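Local coordinates for putative exported protein (Bacteroides fragilis NCTC 9343, PDB 3IEE) that is of unknown function but is an all-alpha-helical protein, probably exported as a lipoprotein, at residues E54-T59 / S116-K121. Numbering follows the deposited sequence. Where two conformers were deposited one is given.
Sequences EQKGKT and SYLKKK
Gly57 and Leu118 bring the two backbones nearest, 6.9 Å from CA to CA, where the C-terminal ends of helices 43-56 and 87-119 meet at the far tip of an all-helical fold, the contact centre about 31 Å from the centre of the chain. Helix 87-119 closes there in a Schellman motif: Lys121 has a positive phi of 63° and its backbone N-H bonds to Leu118 O (N to O 2.9 Å), and Asp122 N returns to Tyr117 O. No hydrogen bond joins the segments; with 102 Å² buried in all, Leu118 packs against the backbone of Lys56 and Gly57 and the base of the Lys56 chain. Leu118 directs its CB at the other helix end, and its two methyls divide the work. Leu118 CD1 makes the shorter contacts, lying 3.7 Å from Lys56 O and 3.8 Å from Lys56 CG, while Leu118 CD2 lies 4.1 Å from Gly57 CA. In Lys56, CG stands anti to the backbone N (chi1 -168°), a bend at chi2 then leads the rest away, and NZ bonds to Pro60 O. Leu118 also rests on Ala126 of helix 123-162, so this leucine links three helices. Just beyond the contact, Lys121 folds back over its own helix end: Lys121 NZ hydrogen-bonds to Lys119 O at 3.0 Å, approaching from above the carbonyl plane, 40° out of it.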
loop_
_atom_site.group_PDB
_atom_site.type_symbol
_atom_site.label_atom_id
_atom_site.label_comp_id
_atom_site.label_asym_id
_atom_site.label_seq_id
_atom_site.Cartn_x
_atom_site.Cartn_y
_atom_site.Cartn_z
ATOM N N GLU A 54 23.688 3.556 -0.938
ATOM C CA GLU A 54 24.571 3.128 0.157
ATOM C C GLU A 54 25.822 2.431 -0.392
ATOM O O GLU A 54 26.950 2.726 0.009
ATOM C CB GLU A 54 23.889 2.124 1.092
ATOM C CG GLU A 54 22.741 2.653 1.922
ATOM C CD GLU A 54 21.911 1.519 2.628
ATOM O OE1 GLU A 54 21.898 0.343 2.161
ATOM O OE2 GLU A 54 21.271 1.827 3.668
ATOM N N GLN A 55 25.600 1.485 -1.292
ATOM C CA GLN A 55 26.710 0.691 -1.825
ATOM C C GLN A 55 27.684 1.532 -2.634
ATOM O O GLN A 55 28.896 1.353 -2.497
ATOM C CB GLN A 55 26.176 -0.463 -2.677
ATOM C CG GLN A 55 27.248 -1.434 -3.101
ATOM C CD GLN A 55 28.140 -1.865 -1.943
ATOM O OE1 GLN A 55 29.388 -1.712 -2.007
ATOM N NE2 GLN A 55 27.517 -2.407 -0.870
ATOM N N LYS A 56 27.162 2.437 -3.472
ATOM C CA LYS A 56 27.988 3.301 -4.335
ATOM C C LYS A 56 28.914 4.223 -3.541
ATOM O O LYS A 56 29.952 4.682 -4.031
ATOM C CB LYS A 56 27.077 4.096 -5.292
ATOM C CG LYS A 56 27.776 4.825 -6.435
ATOM C CD LYS A 56 28.558 3.912 -7.369
ATOM C CE LYS A 56 29.052 4.661 -8.617
ATOM N NZ LYS A 56 29.872 3.798 -9.568
ATOM N N GLY A 57 28.549 4.489 -2.298
ATOM C CA GLY A 57 29.418 5.231 -1.393
ATOM C C GLY A 57 30.537 4.381 -0.818
ATOM O O GLY A 57 31.459 4.934 -0.230
ATOM N N LYS A 58 30.464 3.055 -0.993
ATOM C CA LYS A 58 31.489 2.117 -0.533
ATOM C C LYS A 58 32.385 1.545 -1.661
ATOM O O LYS A 58 33.612 1.430 -1.497
ATOM C CB LYS A 58 30.807 0.942 0.171
ATOM C CG LYS A 58 29.937 1.323 1.371
ATOM C CD LYS A 58 29.287 0.083 1.946
ATOM C CE LYS A 58 28.303 0.426 3.060
ATOM N NZ LYS A 58 27.459 -0.737 3.432
ATOM N N THR A 59 31.756 1.201 -2.785
ATOM C CA THR A 59 32.402 0.531 -3.928
ATOM C C THR A 59 31.810 1.082 -5.225
ATOM O O THR A 59 30.769 1.713 -5.187
ATOM C CB THR A 59 32.118 -0.991 -3.920
ATOM O OG1 THR A 59 30.719 -1.218 -3.694
ATOM C CG2 THR A 59 32.915 -1.683 -2.830
ATOM N N SER A 116 26.674 12.833 -8.179
ATOM C CA SER A 116 27.637 13.876 -8.544
ATOM C C SER A 116 28.517 14.311 -7.365
ATOM O O SER A 116 29.712 14.581 -7.550
ATOM C CB SER A 116 26.923 15.059 -9.174
ATOM O OG SER A 116 26.124 14.614 -10.262
ATOM N N TYR A 117 27.954 14.380 -6.163
ATOM C CA TYR A 117 28.781 14.602 -4.953
ATOM C C TYR A 117 29.844 13.493 -4.816
ATOM O O TYR A 117 31.009 13.776 -4.537
ATOM C CB TYR A 117 27.929 14.618 -3.674
ATOM C CG TYR A 117 27.232 15.921 -3.371
ATOM C CD1 TYR A 117 27.886 17.134 -3.559
ATOM C CD2 TYR A 117 25.919 15.939 -2.880
ATOM C CE1 TYR A 117 27.259 18.330 -3.293
ATOM C CE2 TYR A 117 25.275 17.140 -2.606
ATOM C CZ TYR A 117 25.959 18.333 -2.815
ATOM O OH TYR A 117 25.372 19.546 -2.546
ATOM N N LEU A 118 29.431 12.232 -4.985
ATOM C CA LEU A 118 30.382 11.098 -4.952
ATOM C C LEU A 118 31.473 11.197 -6.019
ATOM O O LEU A 118 32.667 10.944 -5.727
ATOM C CB LEU A 118 29.648 9.775 -5.132
ATOM C CG LEU A 118 28.837 9.263 -3.950
ATOM C CD1 LEU A 118 28.140 7.912 -4.306
ATOM C CD2 LEU A 118 29.659 9.153 -2.675
ATOM N N LYS A 119 31.102 11.579 -7.239
ATOM C CA LYS A 119 32.122 11.844 -8.264
ATOM C C LYS A 119 33.155 12.863 -7.790
ATOM O O LYS A 119 34.323 12.742 -8.140
ATOM C CB LYS A 119 31.518 12.355 -9.573
ATOM C CG LYS A 119 31.037 11.254 -10.491
ATOM C CD LYS A 119 30.021 11.772 -11.499
ATOM N N LYS A 120 32.724 13.856 -7.017
ATOM C CA LYS A 120 33.587 14.939 -6.541
ATOM C C LYS A 120 34.247 14.592 -5.193
ATOM O O LYS A 120 34.861 15.470 -4.547
ATOM C CB LYS A 120 32.765 16.225 -6.389
ATOM C CG LYS A 120 32.208 16.776 -7.702
ATOM C CD LYS A 120 31.241 17.940 -7.431
ATOM C CE LYS A 120 30.743 18.614 -8.731
ATOM N N LYS A 121 34.075 13.336 -4.762
ATOM C CA LYS A 121 34.636 12.831 -3.508
ATOM C C LYS A 121 34.077 13.545 -2.277
ATOM O O LYS A 121 34.722 13.572 -1.208
ATOM C CB LYS A 121 36.180 12.968 -3.525
ATOM C CG LYS A 121 36.849 12.449 -4.798
ATOM C CD LYS A 121 36.561 10.961 -5.031
ATOM C CE LYS A 121 37.225 10.430 -6.309
ATOM N NZ LYS A 121 36.599 10.935 -7.559
#